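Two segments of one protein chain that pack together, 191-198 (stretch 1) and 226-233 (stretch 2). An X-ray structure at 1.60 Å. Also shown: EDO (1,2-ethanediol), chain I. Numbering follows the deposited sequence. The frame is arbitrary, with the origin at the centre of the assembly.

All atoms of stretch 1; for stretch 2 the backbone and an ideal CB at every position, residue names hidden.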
ATOM      1  N   HIS A 191     -15.007  20.147  -1.080  1.00 20.88           N
ATOM      2  CA  HIS A 191     -14.564  18.889  -1.665  1.00 17.36           C
ATOM      3  C   HIS A 191     -15.074  18.743  -3.094  1.00 20.59           C
ATOM      4  O   HIS A 191     -16.061  19.361  -3.503  1.00 20.12           O
ATOM      5  CB  HIS A 191     -15.045  17.696  -0.835  1.00 15.99           C
ATOM      6  CG  HIS A 191     -14.530  17.684   0.569  1.00 19.15           C
ATOM      7  ND1 HIS A 191     -13.326  18.253   0.926  1.00 20.51           N
ATOM      8  CD2 HIS A 191     -15.049  17.155   1.703  1.00 20.45           C
ATOM      9  CE1 HIS A 191     -13.126  18.076   2.221  1.00 23.79           C
ATOM     10  NE2 HIS A 191     -14.155  17.407   2.713  1.00 19.20           N
ATOM     11  N   GLY A 192     -14.390  17.893  -3.851  1.00 16.85           N
ATOM     12  CA  GLY A 192     -14.914  17.429  -5.115  1.00 17.64           C
ATOM     13  C   GLY A 192     -15.980  16.374  -4.903  1.00 19.32           C
ATOM     14  O   GLY A 192     -16.307  15.988  -3.784  1.00 17.16           O
ATOM     15  N   VAL A 193     -16.533  15.886  -6.008  1.00 16.55           N
ATOM     16  CA  VAL A 193     -17.628  14.929  -5.938  1.00 15.48           C
ATOM     17  C   VAL A 193     -17.441  13.854  -7.007  1.00 17.55           C
ATOM     18  O   VAL A 193     -16.884  14.101  -8.082  1.00 18.85           O
ATOM     19  CB  VAL A 193     -18.996  15.663  -6.051  1.00 24.72           C
ATOM     20  CG1 VAL A 193     -19.278  16.137  -7.479  1.00 21.22           C
ATOM     21  CG2 VAL A 193     -20.118  14.811  -5.514  1.00 35.98           C
ATOM     22  N   MET A 194     -17.864  12.632  -6.683  1.00 16.33           N
ATOM     23  CA  MET A 194     -17.870  11.526  -7.636  1.00 15.77           C
ATOM     24  C   MET A 194     -19.304  11.037  -7.773  1.00 20.37           C
ATOM     25  O   MET A 194     -19.923  10.647  -6.781  1.00 18.69           O
ATOM     26  CB  MET A 194     -16.931  10.399  -7.187  1.00 17.45           C
ATOM     27  CG  MET A 194     -15.624  10.910  -6.572  1.00 19.64           C
ATOM     28  SD  MET A 194     -14.524   9.578  -6.045  0.78 19.57           S
ATOM     29  CE  MET A 194     -13.526   9.439  -7.519  1.00 18.73           C
ATOM     30  N   LEU A 195     -19.838  11.088  -8.991  1.00 19.64           N
ATOM     31  CA  LEU A 195     -21.219  10.723  -9.262  1.00 18.50           C
ATOM     32  C   LEU A 195     -21.272   9.419 -10.050  1.00 16.64           C
ATOM     33  O   LEU A 195     -20.268   8.955 -10.597  1.00 20.11           O
ATOM     34  CB  LEU A 195     -21.941  11.843 -10.027  1.00 17.27           C
ATOM     35  CG  LEU A 195     -21.879  13.249  -9.420  1.00 19.07           C
ATOM     36  CD1 LEU A 195     -22.824  14.194 -10.161  1.00 24.27           C
ATOM     37  CD2 LEU A 195     -22.226  13.213  -7.948  1.00 25.94           C
ATOM     38  N   VAL A 196     -22.470   8.839 -10.114  1.00 17.31           N
ATOM     39  CA  VAL A 196     -22.645   7.508 -10.701  1.00 23.06           C
ATOM     40  C   VAL A 196     -23.715   7.561 -11.785  1.00 20.76           C
ATOM     41  O   VAL A 196     -24.876   7.187 -11.549  1.00 22.23           O
ATOM     42  CB  VAL A 196     -22.980   6.469  -9.621  1.00 23.06           C
ATOM     43  CG1 VAL A 196     -22.993   5.060 -10.214  1.00 24.13           C
ATOM     44  CG2 VAL A 196     -21.952   6.558  -8.492  1.00 24.41           C
ATOM     45  N   PRO A 197     -23.370   8.017 -12.990  1.00 19.47           N
ATOM     46  CA  PRO A 197     -24.397   8.176 -14.032  1.00 20.73           C
ATOM     47  C   PRO A 197     -24.927   6.862 -14.555  1.00 26.27           C
ATOM     48  O   PRO A 197     -26.025   6.839 -15.123  1.00 32.66           O
ATOM     49  CB  PRO A 197     -23.657   8.946 -15.133  1.00 20.13           C
ATOM     50  CG  PRO A 197     -22.222   8.572 -14.929  1.00 20.19           C
ATOM     51  CD  PRO A 197     -22.055   8.496 -13.436  1.00 21.02           C
ATOM     52  N   SER A 198     -24.190   5.770 -14.382  1.00 25.69           N
ATOM     53  CA  SER A 198     -24.587   4.501 -14.974  1.00 31.84           C
ATOM     54  C   SER A 198     -25.774   3.863 -14.266  1.00 37.42           C
ATOM     55  O   SER A 198     -26.356   2.916 -14.807  1.00 34.86           O
ATOM     56  CB  SER A 198     -23.396   3.542 -14.981  1.00 25.99           C
ATOM     57  OG  SER A 198     -23.019   3.191 -13.664  1.00 31.79           O
ATOM     58  N   UNK A 226     -11.760  18.988 -12.802  1.00 21.95           N
ATOM     59  CA  UNK A 226     -11.109  17.931 -12.032  1.00 23.72           C
ATOM     60  C   UNK A 226     -11.768  17.686 -10.678  1.00 23.19           C
ATOM     61  O   UNK A 226     -11.389  16.731  -9.984  1.00 27.73           O
ATOM     62  CB  UNK A 226      -9.634  18.278 -11.824  1.00 23.72           C
ATOM     63  N   UNK A 227     -12.757  18.495 -10.300  1.00 21.72           N
ATOM     64  CA  UNK A 227     -13.476  18.320  -9.045  1.00 21.48           C
ATOM     65  C   UNK A 227     -14.712  17.445  -9.187  1.00 19.64           C
ATOM     66  O   UNK A 227     -15.391  17.193  -8.190  1.00 23.82           O
ATOM     67  CB  UNK A 227     -13.879  19.685  -8.484  1.00 21.48           C
ATOM     68  N   UNK A 228     -15.024  16.983 -10.397  1.00 17.02           N
ATOM     69  CA  UNK A 228     -16.230  16.208 -10.657  1.00 16.73           C
ATOM     70  C   UNK A 228     -15.817  14.976 -11.451  1.00 17.66           C
ATOM     71  O   UNK A 228     -15.337  15.102 -12.586  1.00 17.51           O
ATOM     72  CB  UNK A 228     -17.280  17.031 -11.406  1.00 16.73           C
ATOM     73  N   UNK A 229     -15.992  13.796 -10.852  1.00 17.39           N
ATOM     74  CA  UNK A 229     -15.584  12.527 -11.447  1.00 14.44           C
ATOM     75  C   UNK A 229     -16.795  11.635 -11.677  1.00 16.25           C
ATOM     76  O   UNK A 229     -17.698  11.579 -10.845  1.00 16.52           O
ATOM     77  CB  UNK A 229     -14.562  11.817 -10.557  1.00 14.44           C
ATOM     78  N   UNK A 230     -16.806  10.919 -12.802  1.00 16.05           N
ATOM     79  CA  UNK A 230     -17.784   9.862 -13.036  1.00 14.68           C
ATOM     80  C   UNK A 230     -17.089   8.740 -13.787  1.00 15.23           C
ATOM     81  O   UNK A 230     -16.241   9.005 -14.638  1.00 16.40           O
ATOM     82  CB  UNK A 230     -18.997  10.379 -13.812  1.00 14.68           C
ATOM     83  N   UNK A 231     -17.449   7.495 -13.484  1.00 13.76           N
ATOM     84  CA  UNK A 231     -16.884   6.335 -14.169  1.00 12.40           C
ATOM     85  C   UNK A 231     -17.896   5.756 -15.146  1.00 15.18           C
ATOM     86  O   UNK A 231     -19.094   5.712 -14.856  1.00 16.12           O
ATOM     87  CB  UNK A 231     -16.448   5.270 -13.161  1.00 12.40           C
ATOM     88  N   UNK A 232     -17.405   5.317 -16.308  1.00 14.63           N
ATOM     89  CA  UNK A 232     -18.234   4.670 -17.320  1.00 13.08           C
ATOM     90  C   UNK A 232     -17.527   3.420 -17.812  1.00 17.07           C
ATOM     91  O   UNK A 232     -16.342   3.480 -18.140  1.00 15.07           O
ATOM     92  CB  UNK A 232     -18.531   5.619 -18.483  1.00 13.08           C
ATOM     93  N   UNK A 233     -18.254   2.309 -17.912  1.00 14.44           N
ATOM     94  CA  UNK A 233     -17.711   1.151 -18.613  1.00 13.54           C
ATOM     95  C   UNK A 233     -17.404   1.523 -20.059  1.00 14.65           C
ATOM     96  O   UNK A 233     -18.179   2.222 -20.719  1.00 17.48           O
ATOM     97  CB  UNK A 233     -18.686  -0.027 -18.555  1.00 13.54           C
TER
HETATM   98  C1  EDO I 407     -19.068  -1.746 -12.121  1.00 53.32           C
HETATM   99  O1  EDO I 407     -17.976  -2.460 -12.708  1.00 54.08           O
HETATM  100  C2  EDO I 407     -18.675  -0.282 -11.966  1.00 57.23           C
HETATM  101  O2  EDO I 407     -18.921   0.411 -13.196  1.00 62.18           O

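Strand 228-233 runs nearly parallel to the strand of stretch 1, so side chains at 228, 229 and 230 take alternate faces of the sheet.

Position 226 has nothing of stretch 1 within reach of its CB, so almost any residue would do; it is Glu-226, whose carboxylate finds a partner elsewhere.

At 227 the CB points sideways, 4.2 Å from Gly-192 CA, and phi/psi of -91/-2 suits a turn. Val-193 N donates to the carbonyl O of 227 at 2.8 Å. That O also lies 3.1 Å from Gly-192 CA, where a CB on 192 would clash with it. A small or polar residue fits, and Asp-227 is found, its carboxylate bonded outside the two stretches.

Position 228 is extended, and its CB lies on the same face as the side chain of Val-193. An aliphatic, preferably beta-branched, residue would suit both strand and neighbour. Ile-228 fills the place, its CG1 4.1 Å from Val-193 CG1.

Position 229 is clamped by two hydrogen bonds: its N donates to Val-193 O (2.9 Å), and its O accepts from Leu-195 N (2.9 Å). Its CB shares a face with Met-194, whose CE lies 4.0 Å from the ideal CB. Aliphatic or aromatic residues would be compatible with that methyl. His-229 meets Met-194 CE obliquely with its ring, while ND1 is hydrogen-bonded elsewhere.

At 230 the CB returns to the face of Val-193 and Leu-195, and the ideal CB is 3.6 Å from Pro-197 CD. Leucine, isoleucine or methionine would suit such apolar surroundings. Met-230 places its CG 4.0 Å from Leu-195 CB.

Position 231 points sideways, with no atom of stretch 1 near its CB, so small or polar residues are acceptable. Here water fills the widening gap: one molecule donates to Leu-195 O (2.6 Å) and accepts from the N of 231 (2.9 Å), and another accepts from Ser-198 N (3.2 Å) and donates to the O of 231 (2.8 Å). The residue is Ser-231, whose OG bonds elsewhere.

The CB of 232 also points sideways, so only a long side chain could return to Pro-197. Tyr-232 does so, with CZ and OH each 3.3 Å from Pro-197 CG and the ring oblique to that carbon.

Position 233 has no stretch 1 atom near its CB, and many polar residues would serve. Asn-233 OD1 accepts a weak hydrogen bond from ethanediol O2 at 3.4 Å.

Stretch 2 226-233: EDIHMSYN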
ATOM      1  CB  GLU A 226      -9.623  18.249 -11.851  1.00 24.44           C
ATOM      2  CG  GLU A 226      -8.805  17.958 -13.095  1.00 31.42           C
ATOM      3  CD  GLU A 226      -7.365  18.395 -12.977  1.00 44.34           C
ATOM      4  OE1 GLU A 226      -7.131  19.611 -12.819  1.00 52.40           O
ATOM      5  OE2 GLU A 226      -6.469  17.523 -13.053  1.00 37.29           O
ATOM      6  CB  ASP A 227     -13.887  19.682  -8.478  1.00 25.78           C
ATOM      7  CG  ASP A 227     -12.712  20.455  -7.936  1.00 35.93           C
ATOM      8  OD1 ASP A 227     -11.946  19.875  -7.134  1.00 36.74           O
ATOM      9  OD2 ASP A 227     -12.545  21.633  -8.315  1.00 35.27           O
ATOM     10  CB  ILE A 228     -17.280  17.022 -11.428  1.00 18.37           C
ATOM     11  CG1 ILE A 228     -17.738  18.238 -10.611  1.00 20.52           C
ATOM     12  CG2 ILE A 228     -18.475  16.159 -11.796  1.00 16.97           C
ATOM     13  CD1 ILE A 228     -18.546  19.222 -11.434  1.00 22.90           C
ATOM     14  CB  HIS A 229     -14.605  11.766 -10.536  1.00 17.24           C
ATOM     15  CG  HIS A 229     -13.188  12.246 -10.612  1.00 19.41           C
ATOM     16  ND1 HIS A 229     -12.116  11.384 -10.708  1.00 19.33           N
ATOM     17  CD2 HIS A 229     -12.665  13.495 -10.566  1.00 18.14           C
ATOM     18  CE1 HIS A 229     -10.994  12.084 -10.739  1.00 17.88           C
ATOM     19  NE2 HIS A 229     -11.300  13.365 -10.648  1.00 17.81           N
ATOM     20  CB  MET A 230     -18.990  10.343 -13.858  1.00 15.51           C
ATOM     21  CG  MET A 230     -19.672  11.595 -13.313  1.00 14.12           C
ATOM     22  SD  MET A 230     -21.131  11.991 -14.285  0.92 18.16           S
ATOM     23  CE  MET A 230     -21.210  13.768 -14.069  1.00 21.23           C
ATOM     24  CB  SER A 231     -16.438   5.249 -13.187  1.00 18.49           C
ATOM     25  OG  SER A 231     -15.260   5.644 -12.499  1.00 24.87           O
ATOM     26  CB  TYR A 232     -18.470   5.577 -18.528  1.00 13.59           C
ATOM     27  CG  TYR A 232     -19.394   6.757 -18.331  1.00 13.90           C
ATOM     28  CD1 TYR A 232     -20.759   6.647 -18.574  1.00 19.53           C
ATOM     29  CD2 TYR A 232     -18.887   7.995 -17.960  1.00 18.27           C
ATOM     30  CE1 TYR A 232     -21.602   7.740 -18.424  1.00 20.73           C
ATOM     31  CE2 TYR A 232     -19.718   9.087 -17.801  1.00 18.41           C
ATOM     32  CZ  TYR A 232     -21.068   8.954 -18.042  1.00 15.82           C
ATOM     33  OH  TYR A 232     -21.882  10.038 -17.879  1.00 16.28           O
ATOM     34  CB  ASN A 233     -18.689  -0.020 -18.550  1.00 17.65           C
ATOM     35  CG  ASN A 233     -18.832  -0.571 -17.149  1.00 29.41           C
ATOM     36  OD1 ASN A 233     -17.892  -0.516 -16.355  1.00 32.99           O
ATOM     37  ND2 ASN A 233     -20.011  -1.096 -16.830  1.00 39.59           N
TER
HETATM   38  O   HOH W   1     -18.930   6.792 -11.101  1.00 29.72           O
HETATM   39  O   HOH W   2     -21.263   5.400 -13.156  1.00 27.02           O
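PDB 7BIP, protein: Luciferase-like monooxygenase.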